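Local coordinates for protein serine protease pet (Escherichia coli, PDB 4OM9) that probably acts as a secreted serine protease and enterotoxin, an autotransporter passenger that joins a protease domain to a long parallel beta-helix, at residues Asp432-Asn437 against Asn454-Lys459; Thr458-Leu463 against Asp478-Leu483; Val386-Gln391 against Glu411-Glu416; Asn505-Lys510 against Phe581-Leu586; Leu379-Gly384 against Gly404-Asn409. All coordinates share one frame; numbering follows the deposited sequence.

Interaction 1: Asp432-Asn437 against Asn454-Lys459; sequences DLNGHN and NSNTTK
Two Asx turns, one on Asp-432 and one on Asn-454, meet where successive coils of the parallel beta-helix turn the corner from one sheet to the next. Asp-432 holds CG anti to its backbone N (chi1 -179°), and its OD1 takes two backbone N-H groups from opposite faces of the carboxylate. Within its own turn the donor is Asn-434 N, at 2.9 Å; across the contact it is Ser-455 N, also 2.9 Å from Asp-432 OD1 and fairly straight (163°). Ser-455 OG donates to Asp-432 OD2, although the modelled separation is too short to be taken literally, and Gln-407 of the preceding coil reaches that same oxygen. Asn-454 repeats the pattern. Gly-435 N lies 2.8 Å from Asn-454 OD1 on one side of the amide plane, and Asn-456 N lies 3.1 Å from it on the other. Asn-454 ND2 donates in its own plane to Lys-459 O and, in the following coil, to Asn-480 O. Gly-435 sits in a type I' turn at a positive phi (87°); Lys-459 CE passes 3.4 Å from Gly-435 O. A water bridges Asn-434 OD1 and Ser-455 OG, while Asn-434 ND2 donates to Leu-408 O of the preceding coil. The N-H and O-H donors around Asp-432 probably stabilise its carboxylate as an anion, and the bonds to Ser-455 tie this corner to the next.

Interaction 2: Thr458-Leu463 against Asp478-Leu483; sequences TKESVL and DGNVRL
Ser-461, Val-462 and Leu-463 pair in parallel with Val-481, Arg-482 and Leu-483 through three backbone bonds. Ser-461 N donates to Asn-480 O at 3.1 Å, Arg-482 N returns to Ser-461 O at 2.8 Å, and Leu-463 N meets Arg-482 O at 2.6 Å. On the buried face Leu-463 and Leu-483 lie side by side and point the same way, with CG of Leu-463 3.9 Å from CD1 of Leu-483. Leu-463 CB also rests 3.8 Å from Val-481 CG1, so three aliphatic side chains form a continuous strip inside the beta-helix. Ahead of the strands, the amide of Asn-480 lies against the backbone of Glu-460, its ND2 3.3 Å from Glu-460 CA. The Glu-460 carboxylate covers the base of Arg-482, with OE2 3.7 Å from Arg-482 CB, while OE1 stays 5.3 Å from Arg-482 NE. A second shell sets these polar ends. Asn-505 ND2 joins Glu-460 OE2 to Asn-480 OD1, Asn-456 O receives Asn-480 ND2, and Glu-484 forms the salt bridge with Arg-482 NE. With their charged atoms apart, Glu-460 and Arg-482 probably interact through space rather than as a salt bridge, and each has a direct partner outside the pair; the short-range grip between the coils comes from backbone bonds, apolar packing and the Asn-480 amide packed on Glu-460.

Interaction 3: Val386-Gln391 against Glu411-Glu416; sequences VILGAQ and ENALGE
Segments 386-391 and 411-416 meet at a steep angle, the touching parts running 108° apart, and the backbones come together where Gln-391 passes Ala-413, CA to CA 4.2 Å. The first segment leaves strand 385-388 of the beta-helix; the second belongs to the loop that follows the neighbouring strand 404-408. Two CA-H...O contacts link the backbones. Ala-413 CA lies 3.2 Å from Ala-390 O, and Gln-391 CA lies 3.4 Å from Asn-412 O. Asn-412 has a positive phi (53°), part of the bend that carries its carbonyl up to Gln-391.

Inward from this crossing the side chains are apolar. Leu-388 places CB 3.7 Å from the methyl of Ala-413, and its CD1 meets Leu-414 CD2 at 4.0 Å, the two leucines crossing obliquely. The Ala-413 methyl also faces Ala-390 O, at 3.4 Å, and thus touches both a carbonyl and a leucine. At the exposed rim the amides of Gln-391 and Asn-412 meet with their planes nearly perpendicular (80°). Asn-412 ND2 donates to Gln-391 OE1, but the modelled distance is too short for an amide pair and its exact value is doubtful.

Ala-390 O has a conventional donor as well, the hydroxyl of Thr-393, while Leu-388 and Leu-414 both reach Leu-408 in the adjoining strand. The chemistry therefore divides by depth: aliphatic packing lies on the inner side of the loop crossing, carbonyl oxygens facing CA-H groups make up its middle, and two neutral amides, their spacing uncertain, meet at the surface.

Interaction 4: Asn505-Lys510 against Phe581-Leu586; sequences NSISIK and FRFDNL
Ile-507 is the centre of the close-packed half of this contact. Its backbone N reaches Asn-585 O at 2.8 Å, and its own O lies 3.2 Å from Leu-586 CA in a CA-H...O contact, as expected where Ile-507 and Leu-586 pair in parallel. Both side chains turn into the beta-helix. Ile-507 CG2 packs 4.1 Å from Leu-586 CG, and the other branch carries CD1 to Phe-583, 3.9 Å from CD2, the two side chains crossing at about a right angle. Leu-586 CD2 meets Ile-509 CG1 at 4.1 Å and extends the apolar strip.

The other half is slacker. Where both chains turn a corner, at Asn-505 and Asp-584, Asp-584 N donates to Asn-505 O at 3.0 Å, but the bond is bent (140°) and the donor stands well above the carbonyl plane. A water hydrogen-bonds to Asp-584 OD2 at 2.6 Å and reaches Asn-505 OD1 only weakly, marking the solvent side of the corner. Asn-505 directs its ND2 instead to Glu-460 and Asn-480 of earlier coils, and Ser-506 OG is bonded by Arg-482.

Although some seventy residues, including helices 543-550 and 552-558, separate the two segments, they lie on neighbouring coils: strand 506-510 lies between strands 481-486 and 585-589, Met-516 of strand 514-520 touches Phe-583 and Leu-586 inside, and Val-601 of strand 599-608 covers Phe-583 from the next coil.

Interaction 5: Leu379-Gly384 against Gly404-Asn409; sequences LKTGNG and GTVQLN
Gly-384 O is gripped from the next coil of the parallel beta-helix by Thr-405 N, which approaches nearly in line with the carbonyl at 2.6 Å. A water also sits 2.7 Å from Gly-384 O; it reaches Thr-405 O at 2.9 Å and Thr-381 OG1 at 2.7 Å. Gly-404 CA adds a CA-H...O contact to the same carbonyl.

The contact lies at a corner. Strand 379-381 ends here, and the chain turns through Gly-382, Asn-383 and Gly-384 toward strand 385-388, while strand 404-408 runs beside the turn. Gly-384 has a positive phi (60°), and Asn-383 braces it by accepting Gly-384 N on its side-chain OD1, at a rather bent 133°. The backbones are close at this point, Asn-383 CA lying 3.7 Å from Gly-404 CA, an approach that suits a residue without a side chain, since a CB on Gly-404 would crowd Asn-383 N. Lys-363 of an earlier coil bonds Asn-383 O. Thr-381 turns its hydroxyl anti to the backbone N (chi1 179°), which puts OG1 at the water. Its methyl takes the apolar role, Thr-381 CG2 meeting Val-406 CG2 at 4.1 Å.

All five contacts join parts of neighbouring coils along one stretch of the beta-helix, following the chain in the order 5, 3, 1, 2, 4. Interactions 5 and 3 alternate in sequence, with centres about 11 Å apart, and share the pairing of strands 385-388 and 404-408. Interaction 1 touches interaction 5 through Asp-432 and Asn-434 (centres about 16 Å apart), and interaction 2 through Asn-454 and Asn-437 (about 6 Å). Interaction 2 meets interaction 4 at Asn-505, about 11 Å on between centres, with strands 481-486 and 506-510 adjacent. Interactions 3 and 4 lie about 27 Å apart, centre to centre. Corner and strand contacts thus pass coil to coil, building a continuous elongated stalk.

Interaction 1: Asp432-Asn437 against Asn454-Lys459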
# COMPACT_ATOMS: atom_id res chain seq x y z
N ASP A 432 11.71 0.40 17.58
CA ASP A 432 12.86 1.22 17.20
C ASP A 432 14.15 0.46 17.50
O ASP A 432 14.54 0.28 18.68
CB ASP A 432 12.83 2.56 17.94
CG ASP A 432 13.98 3.48 17.58
OD1 ASP A 432 14.77 3.16 16.66
OD2 ASP A 432 14.11 4.54 18.21
N LEU A 433 14.81 -0.01 16.44
CA LEU A 433 16.03 -0.81 16.57
C LEU A 433 17.14 0.04 17.11
O LEU A 433 18.13 -0.47 17.62
CB LEU A 433 16.45 -1.44 15.23
CG LEU A 433 15.42 -2.32 14.53
CD1 LEU A 433 15.99 -2.94 13.28
CD2 LEU A 433 14.92 -3.40 15.43
N ASN A 434 16.99 1.36 16.99
CA ASN A 434 17.86 2.31 17.66
C ASN A 434 19.36 2.02 17.45
O ASN A 434 20.14 1.97 18.40
CB ASN A 434 17.52 2.33 19.15
CG ASN A 434 18.28 3.39 19.90
OD1 ASN A 434 18.63 4.44 19.33
ND2 ASN A 434 18.58 3.13 21.19
N GLY A 435 19.76 1.81 16.20
CA GLY A 435 21.16 1.56 15.89
C GLY A 435 21.58 0.11 15.99
O GLY A 435 22.68 -0.24 15.56
N HIS A 436 20.72 -0.74 16.55
CA HIS A 436 21.00 -2.17 16.68
C HIS A 436 20.52 -2.97 15.46
O HIS A 436 19.59 -2.56 14.77
CB HIS A 436 20.36 -2.73 17.94
CG HIS A 436 20.83 -2.07 19.20
ND1 HIS A 436 22.00 -2.45 19.85
CD2 HIS A 436 20.32 -1.05 19.92
CE1 HIS A 436 22.17 -1.69 20.91
NE2 HIS A 436 21.17 -0.83 20.98
N ASN A 437 21.17 -4.10 15.20
CA ASN A 437 20.75 -5.04 14.16
C ASN A 437 19.88 -6.11 14.80
O ASN A 437 20.22 -6.64 15.86
CB ASN A 437 21.96 -5.70 13.47
CG ASN A 437 22.93 -4.68 12.83
OD1 ASN A 437 22.53 -3.61 12.37
ND2 ASN A 437 24.21 -5.04 12.78
N ASN A 454 14.15 2.91 12.79
CA ASN A 454 15.38 3.20 13.49
C ASN A 454 15.63 4.69 13.55
O ASN A 454 15.97 5.31 12.54
CB ASN A 454 16.56 2.50 12.85
CG ASN A 454 17.89 2.95 13.43
OD1 ASN A 454 17.97 3.24 14.62
ND2 ASN A 454 18.92 3.06 12.59
N SER A 455 15.46 5.26 14.74
CA SER A 455 15.51 6.70 14.96
C SER A 455 16.94 7.20 15.06
O SER A 455 17.17 8.40 15.14
CB SER A 455 14.72 7.06 16.23
OG SER A 455 15.26 6.43 17.40
N ASN A 456 17.90 6.28 15.08
CA ASN A 456 19.31 6.67 15.14
C ASN A 456 19.82 7.04 13.75
O ASN A 456 19.95 6.19 12.89
CB ASN A 456 20.16 5.54 15.74
CG ASN A 456 21.55 5.99 16.12
OD1 ASN A 456 22.16 6.84 15.47
ND2 ASN A 456 22.07 5.41 17.20
N THR A 457 20.11 8.32 13.54
CA THR A 457 20.40 8.79 12.20
C THR A 457 21.87 8.60 11.81
O THR A 457 22.26 8.95 10.70
CB THR A 457 20.05 10.29 12.03
OG1 THR A 457 20.93 11.10 12.82
CG2 THR A 457 18.62 10.56 12.46
N THR A 458 22.68 8.05 12.71
CA THR A 458 24.11 7.99 12.45
C THR A 458 24.64 6.56 12.41
O THR A 458 25.77 6.33 12.02
CB THR A 458 24.90 8.77 13.52
OG1 THR A 458 24.57 8.28 14.82
CG2 THR A 458 24.59 10.26 13.44
N LYS A 459 23.81 5.61 12.83
CA LYS A 459 24.18 4.21 12.78
C LYS A 459 23.00 3.42 12.25
O LYS A 459 21.95 3.32 12.89
CB LYS A 459 24.61 3.70 14.15
CG LYS A 459 24.88 2.20 14.20
CD LYS A 459 25.50 1.80 15.55
CE LYS A 459 26.07 0.37 15.51
NZ LYS A 459 26.67 0.05 14.16
O HOH W 1 18.02 6.84 18.69
O HOH W 2 24.04 -1.68 13.98

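Interaction 2: Thr458-Leu463 against Asp478-Leu483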
# COMPACT_ATOMS: atom_id res chain seq x y z
N THR A 458 22.68 8.05 12.71
CA THR A 458 24.11 7.99 12.45
C THR A 458 24.64 6.56 12.41
O THR A 458 25.77 6.33 12.02
CB THR A 458 24.90 8.77 13.52
OG1 THR A 458 24.57 8.28 14.82
CG2 THR A 458 24.59 10.26 13.44
N LYS A 459 23.81 5.61 12.83
CA LYS A 459 24.18 4.21 12.78
C LYS A 459 23.00 3.42 12.25
O LYS A 459 21.95 3.32 12.89
CB LYS A 459 24.61 3.70 14.15
CG LYS A 459 24.88 2.20 14.20
CD LYS A 459 25.50 1.80 15.55
CE LYS A 459 26.07 0.37 15.51
NZ LYS A 459 26.67 0.05 14.16
N GLU A 460 23.17 2.86 11.06
CA GLU A 460 22.07 2.20 10.38
C GLU A 460 21.82 0.84 11.00
O GLU A 460 22.76 0.16 11.41
CB GLU A 460 22.37 2.09 8.88
CG GLU A 460 21.94 0.80 8.25
CD GLU A 460 22.25 0.78 6.76
OE1 GLU A 460 23.27 0.16 6.36
OE2 GLU A 460 21.47 1.39 5.99
N SER A 461 20.54 0.48 11.08
CA SER A 461 20.11 -0.79 11.64
C SER A 461 19.83 -1.79 10.53
O SER A 461 19.05 -1.52 9.61
CB SER A 461 18.84 -0.62 12.49
OG SER A 461 19.11 -0.06 13.77
N VAL A 462 20.45 -2.96 10.62
CA VAL A 462 20.14 -4.01 9.66
C VAL A 462 19.01 -4.85 10.21
O VAL A 462 19.14 -5.44 11.28
CB VAL A 462 21.34 -4.92 9.36
CG1 VAL A 462 20.92 -6.00 8.37
CG2 VAL A 462 22.50 -4.12 8.84
N LEU A 463 17.90 -4.87 9.48
CA LEU A 463 16.79 -5.74 9.82
C LEU A 463 16.81 -6.99 8.93
O LEU A 463 16.61 -6.90 7.72
CB LEU A 463 15.48 -4.97 9.68
CG LEU A 463 14.19 -5.79 9.67
CD1 LEU A 463 14.00 -6.48 11.01
CD2 LEU A 463 13.01 -4.90 9.35
N ASP A 478 10.37 2.00 8.25
CA ASP A 478 10.89 3.29 7.82
C ASP A 478 12.07 3.66 8.71
O ASP A 478 12.54 2.84 9.49
CB ASP A 478 9.80 4.37 7.82
CG ASP A 478 9.33 4.75 9.22
OD1 ASP A 478 9.91 4.32 10.23
OD2 ASP A 478 8.35 5.52 9.31
N GLY A 479 12.55 4.89 8.59
CA GLY A 479 13.74 5.30 9.30
C GLY A 479 15.03 4.73 8.72
O GLY A 479 15.08 4.27 7.57
N ASN A 480 16.08 4.75 9.54
CA ASN A 480 17.43 4.43 9.11
C ASN A 480 17.71 2.93 9.15
O ASN A 480 18.50 2.46 9.97
CB ASN A 480 18.44 5.19 9.98
CG ASN A 480 19.86 5.08 9.48
OD1 ASN A 480 20.10 4.78 8.31
ND2 ASN A 480 20.83 5.31 10.37
N VAL A 481 17.07 2.20 8.24
CA VAL A 481 17.09 0.75 8.27
C VAL A 481 17.60 0.16 6.93
O VAL A 481 17.43 0.75 5.87
CB VAL A 481 15.68 0.20 8.57
CG1 VAL A 481 15.64 -1.32 8.54
CG2 VAL A 481 15.14 0.73 9.93
N ARG A 482 18.25 -0.99 7.00
CA ARG A 482 18.52 -1.78 5.81
C ARG A 482 17.86 -3.13 6.03
O ARG A 482 17.95 -3.69 7.13
CB ARG A 482 20.01 -1.94 5.55
CG ARG A 482 20.39 -3.14 4.72
CD ARG A 482 21.91 -3.22 4.62
NE ARG A 482 22.37 -4.45 3.98
CZ ARG A 482 22.70 -4.56 2.70
NH1 ARG A 482 22.58 -3.51 1.88
NH2 ARG A 482 23.13 -5.72 2.22
N LEU A 483 17.16 -3.62 5.00
CA LEU A 483 16.41 -4.87 5.10
C LEU A 483 17.08 -5.97 4.31
O LEU A 483 17.36 -5.77 3.13
CB LEU A 483 15.00 -4.67 4.58
CG LEU A 483 14.11 -5.92 4.47
CD1 LEU A 483 13.90 -6.56 5.82
CD2 LEU A 483 12.78 -5.55 3.91

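Interaction 3: Val386-Gln391 against Glu411-Glu416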
# COMPACT_ATOMS: atom_id res chain seq x y z
N VAL A 386 8.72 1.95 25.93
CA VAL A 386 9.39 1.01 26.79
C VAL A 386 10.76 0.77 26.17
O VAL A 386 10.88 0.38 25.00
CB VAL A 386 8.59 -0.29 26.94
CG1 VAL A 386 9.40 -1.32 27.75
CG2 VAL A 386 7.26 0.00 27.62
N ILE A 387 11.80 1.06 26.94
CA ILE A 387 13.15 0.93 26.46
C ILE A 387 13.78 -0.34 27.02
O ILE A 387 13.74 -0.59 28.21
CB ILE A 387 14.00 2.14 26.84
CG1 ILE A 387 13.32 3.44 26.37
CG2 ILE A 387 15.43 2.00 26.24
CD1 ILE A 387 14.02 4.71 26.86
N LEU A 388 14.35 -1.15 26.15
CA LEU A 388 14.98 -2.38 26.57
C LEU A 388 16.43 -2.08 26.79
O LEU A 388 17.15 -1.85 25.82
CB LEU A 388 14.79 -3.47 25.53
CG LEU A 388 13.35 -3.58 25.05
CD1 LEU A 388 13.20 -4.70 24.01
CD2 LEU A 388 12.41 -3.82 26.25
N GLY A 389 16.86 -2.05 28.05
CA GLY A 389 18.23 -1.71 28.36
C GLY A 389 19.09 -2.90 28.73
O GLY A 389 20.23 -2.75 29.14
N ALA A 390 18.55 -4.11 28.57
CA ALA A 390 19.28 -5.31 28.97
C ALA A 390 19.13 -6.43 27.95
O ALA A 390 18.18 -6.43 27.16
CB ALA A 390 18.81 -5.78 30.36
N GLN A 391 20.07 -7.38 27.96
CA GLN A 391 19.93 -8.59 27.16
C GLN A 391 18.65 -9.34 27.57
O GLN A 391 18.41 -9.56 28.75
CB GLN A 391 21.15 -9.50 27.31
CG GLN A 391 20.94 -10.92 26.76
CD GLN A 391 22.18 -11.53 26.08
OE1 GLN A 391 22.18 -11.78 24.86
NE2 GLN A 391 23.22 -11.81 26.86
N GLU A 411 22.65 -4.87 23.64
CA GLU A 411 22.85 -5.96 22.68
C GLU A 411 21.91 -7.11 23.01
O GLU A 411 21.71 -7.42 24.17
CB GLU A 411 24.30 -6.45 22.69
CG GLU A 411 25.36 -5.36 22.64
CD GLU A 411 25.73 -4.93 21.22
OE1 GLU A 411 26.62 -5.58 20.60
OE2 GLU A 411 25.13 -3.95 20.74
N ASN A 412 21.32 -7.71 21.98
CA ASN A 412 20.46 -8.87 22.14
C ASN A 412 19.34 -8.64 23.16
O ASN A 412 19.04 -9.50 23.99
CB ASN A 412 21.31 -10.08 22.55
CG ASN A 412 20.73 -11.39 22.05
OD1 ASN A 412 20.22 -11.47 20.93
ND2 ASN A 412 20.81 -12.42 22.87
N ALA A 413 18.73 -7.46 23.09
CA ALA A 413 17.67 -7.07 24.02
C ALA A 413 16.34 -7.79 23.79
O ALA A 413 15.56 -7.88 24.71
CB ALA A 413 17.45 -5.58 23.95
N LEU A 414 16.08 -8.27 22.58
CA LEU A 414 14.82 -8.97 22.31
C LEU A 414 14.93 -10.41 22.75
O LEU A 414 15.95 -10.81 23.32
CB LEU A 414 14.43 -8.87 20.82
CG LEU A 414 13.63 -7.61 20.46
CD1 LEU A 414 13.38 -7.47 18.92
CD2 LEU A 414 12.30 -7.48 21.24
N GLY A 415 13.87 -11.18 22.52
CA GLY A 415 13.73 -12.52 23.06
C GLY A 415 14.11 -13.65 22.13
O GLY A 415 14.69 -13.44 21.07
N GLU A 416 13.75 -14.87 22.51
CA GLU A 416 14.11 -16.07 21.75
C GLU A 416 12.98 -16.50 20.82
O GLU A 416 11.86 -16.01 20.93
CB GLU A 416 14.46 -17.22 22.70
CG GLU A 416 15.51 -16.85 23.76
CD GLU A 416 15.79 -17.98 24.74
OE1 GLU A 416 16.79 -17.87 25.49
OE2 GLU A 416 15.02 -18.96 24.78

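Interaction 4: Asn505-Lys510 against Phe581-Leu586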
# COMPACT_ATOMS: atom_id res chain seq x y z
N ASN A 505 16.76 2.36 3.47
CA ASN A 505 17.97 2.79 2.79
C ASN A 505 18.23 1.87 1.61
O ASN A 505 18.41 2.32 0.49
CB ASN A 505 19.17 2.80 3.73
CG ASN A 505 18.92 3.60 5.00
OD1 ASN A 505 18.23 4.61 4.98
ND2 ASN A 505 19.47 3.13 6.11
N SER A 506 18.20 0.57 1.87
CA SER A 506 18.46 -0.40 0.83
C SER A 506 17.86 -1.73 1.22
O SER A 506 17.45 -1.92 2.36
CB SER A 506 19.96 -0.57 0.57
OG SER A 506 20.62 -1.15 1.68
N ILE A 507 17.79 -2.64 0.26
CA ILE A 507 17.21 -3.95 0.47
C ILE A 507 18.08 -4.96 -0.23
O ILE A 507 18.45 -4.77 -1.39
CB ILE A 507 15.76 -4.04 -0.06
CG1 ILE A 507 14.81 -3.14 0.73
CG2 ILE A 507 15.27 -5.47 0.00
CD1 ILE A 507 13.40 -3.04 0.11
N SER A 508 18.41 -6.04 0.46
CA SER A 508 19.27 -7.05 -0.13
C SER A 508 18.66 -8.44 0.02
O SER A 508 18.23 -8.83 1.10
CB SER A 508 20.66 -7.00 0.48
OG SER A 508 21.21 -8.29 0.53
N ILE A 509 18.64 -9.16 -1.10
CA ILE A 509 17.97 -10.44 -1.23
C ILE A 509 18.92 -11.47 -1.80
O ILE A 509 19.42 -11.29 -2.90
CB ILE A 509 16.80 -10.35 -2.18
CG1 ILE A 509 16.02 -9.06 -1.95
CG2 ILE A 509 15.93 -11.57 -2.04
CD1 ILE A 509 15.22 -9.07 -0.69
N LYS A 510 19.14 -12.56 -1.08
CA LYS A 510 20.02 -13.61 -1.55
C LYS A 510 19.37 -14.95 -1.31
O LYS A 510 18.95 -15.25 -0.18
CB LYS A 510 21.38 -13.54 -0.86
CG LYS A 510 22.15 -12.27 -1.16
CD LYS A 510 23.39 -12.13 -0.28
CE LYS A 510 23.75 -10.66 -0.12
NZ LYS A 510 25.20 -10.39 -0.25
N PHE A 581 6.78 1.27 -1.67
CA PHE A 581 8.07 0.66 -1.46
C PHE A 581 9.08 1.62 -2.09
O PHE A 581 9.09 1.86 -3.33
CB PHE A 581 8.14 -0.74 -2.08
CG PHE A 581 6.99 -1.64 -1.68
CD1 PHE A 581 5.75 -1.54 -2.32
CD2 PHE A 581 7.15 -2.59 -0.67
CE1 PHE A 581 4.69 -2.37 -1.94
CE2 PHE A 581 6.09 -3.43 -0.30
CZ PHE A 581 4.86 -3.31 -0.95
N ARG A 582 9.88 2.22 -1.20
CA ARG A 582 10.91 3.18 -1.54
C ARG A 582 12.23 2.69 -0.99
O ARG A 582 12.31 2.24 0.17
CB ARG A 582 10.58 4.56 -0.97
CG ARG A 582 9.29 5.21 -1.50
CD ARG A 582 9.40 5.49 -3.00
NE ARG A 582 8.22 6.12 -3.59
CZ ARG A 582 7.17 5.45 -4.07
NH1 ARG A 582 7.13 4.12 -4.02
NH2 ARG A 582 6.15 6.12 -4.61
N PHE A 583 13.28 2.78 -1.82
CA PHE A 583 14.61 2.38 -1.40
C PHE A 583 15.66 2.92 -2.35
O PHE A 583 15.41 3.07 -3.54
CB PHE A 583 14.71 0.86 -1.34
CG PHE A 583 14.26 0.18 -2.60
CD1 PHE A 583 15.12 0.04 -3.68
CD2 PHE A 583 12.96 -0.31 -2.71
CE1 PHE A 583 14.69 -0.56 -4.85
CE2 PHE A 583 12.54 -0.92 -3.86
CZ PHE A 583 13.41 -1.05 -4.94
N ASP A 584 16.85 3.22 -1.85
CA ASP A 584 17.91 3.68 -2.72
C ASP A 584 18.30 2.55 -3.66
O ASP A 584 18.39 2.74 -4.87
CB ASP A 584 19.12 4.16 -1.93
CG ASP A 584 18.82 5.41 -1.16
OD1 ASP A 584 18.02 6.22 -1.68
OD2 ASP A 584 19.35 5.58 -0.04
N ASN A 585 18.47 1.37 -3.09
CA ASN A 585 18.88 0.22 -3.87
C ASN A 585 18.30 -1.10 -3.38
O ASN A 585 18.28 -1.38 -2.19
CB ASN A 585 20.41 0.12 -3.90
CG ASN A 585 21.05 1.31 -4.58
OD1 ASN A 585 21.11 1.38 -5.81
ND2 ASN A 585 21.54 2.26 -3.79
N LEU A 586 17.82 -1.90 -4.32
CA LEU A 586 17.56 -3.31 -4.06
C LEU A 586 18.62 -4.15 -4.78
O LEU A 586 18.80 -4.03 -6.00
CB LEU A 586 16.17 -3.70 -4.55
CG LEU A 586 15.66 -5.03 -4.01
CD1 LEU A 586 14.14 -5.02 -3.90
CD2 LEU A 586 16.10 -6.18 -4.84
O HOH W 3 19.22 6.67 2.37

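Interaction 5: Leu379-Gly384 against Gly404-Asn409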
# COMPACT_ATOMS: atom_id res chain seq x y z
N LEU A 379 5.84 -8.61 28.95
CA LEU A 379 5.40 -7.24 28.91
C LEU A 379 4.13 -7.13 28.05
O LEU A 379 4.03 -7.76 26.99
CB LEU A 379 6.50 -6.35 28.36
CG LEU A 379 6.03 -4.92 28.06
CD1 LEU A 379 5.77 -4.18 29.35
CD2 LEU A 379 6.99 -4.15 27.18
N LYS A 380 3.17 -6.35 28.51
CA LYS A 380 2.05 -5.92 27.67
C LYS A 380 1.99 -4.41 27.68
O LYS A 380 1.70 -3.81 28.71
CB LYS A 380 0.74 -6.52 28.16
CG LYS A 380 0.66 -8.02 27.95
CD LYS A 380 -0.75 -8.54 28.06
CE LYS A 380 -0.79 -10.02 27.71
NZ LYS A 380 -2.18 -10.58 27.55
N THR A 381 2.29 -3.78 26.54
CA THR A 381 2.34 -2.32 26.50
C THR A 381 1.41 -1.74 25.41
O THR A 381 1.25 -2.33 24.33
CB THR A 381 3.80 -1.82 26.30
OG1 THR A 381 3.80 -0.39 26.23
CG2 THR A 381 4.44 -2.39 25.03
N GLY A 382 0.79 -0.60 25.71
CA GLY A 382 -0.16 0.02 24.82
C GLY A 382 0.04 1.50 24.57
O GLY A 382 -0.75 2.13 23.88
N ASN A 383 1.12 2.07 25.09
CA ASN A 383 1.28 3.52 25.00
C ASN A 383 2.67 3.95 25.46
O ASN A 383 3.33 3.23 26.22
CB ASN A 383 0.19 4.23 25.83
CG ASN A 383 -0.02 5.66 25.40
OD1 ASN A 383 0.58 6.10 24.42
ND2 ASN A 383 -0.88 6.39 26.10
N GLY A 384 3.10 5.13 25.05
CA GLY A 384 4.40 5.63 25.44
C GLY A 384 5.54 4.71 25.00
O GLY A 384 5.40 3.91 24.06
N GLY A 404 2.05 2.86 21.26
CA GLY A 404 3.23 2.53 22.05
C GLY A 404 4.48 2.35 21.19
O GLY A 404 4.41 2.04 20.00
N THR A 405 5.64 2.59 21.81
CA THR A 405 6.94 2.34 21.21
C THR A 405 7.76 1.41 22.10
O THR A 405 7.80 1.56 23.33
CB THR A 405 7.71 3.65 20.99
OG1 THR A 405 7.03 4.42 20.00
CG2 THR A 405 9.14 3.38 20.49
N VAL A 406 8.39 0.43 21.46
CA VAL A 406 9.41 -0.39 22.09
C VAL A 406 10.78 -0.08 21.48
O VAL A 406 10.95 -0.12 20.25
CB VAL A 406 9.09 -1.87 21.93
CG1 VAL A 406 10.24 -2.73 22.49
CG2 VAL A 406 7.80 -2.19 22.63
N GLN A 407 11.75 0.24 22.32
CA GLN A 407 13.03 0.71 21.83
C GLN A 407 14.21 -0.09 22.36
O GLN A 407 14.40 -0.20 23.56
CB GLN A 407 13.24 2.19 22.18
CG GLN A 407 14.62 2.68 21.72
CD GLN A 407 14.93 4.10 22.12
OE1 GLN A 407 15.38 4.35 23.23
NE2 GLN A 407 14.71 5.03 21.21
N LEU A 408 15.01 -0.64 21.45
CA LEU A 408 16.21 -1.39 21.81
C LEU A 408 17.31 -0.47 22.31
O LEU A 408 17.58 0.56 21.70
CB LEU A 408 16.71 -2.20 20.63
CG LEU A 408 15.63 -3.04 19.96
CD1 LEU A 408 16.24 -4.01 18.97
CD2 LEU A 408 14.84 -3.79 21.01
N ASN A 409 17.97 -0.85 23.41
CA ASN A 409 19.07 -0.04 23.94
C ASN A 409 20.14 -0.89 24.62
O ASN A 409 20.67 -0.51 25.66
CB ASN A 409 18.53 0.99 24.92
CG ASN A 409 19.51 2.11 25.20
OD1 ASN A 409 20.11 2.68 24.28
ND2 ASN A 409 19.70 2.44 26.47
O HOH W 4 5.28 1.32 24.79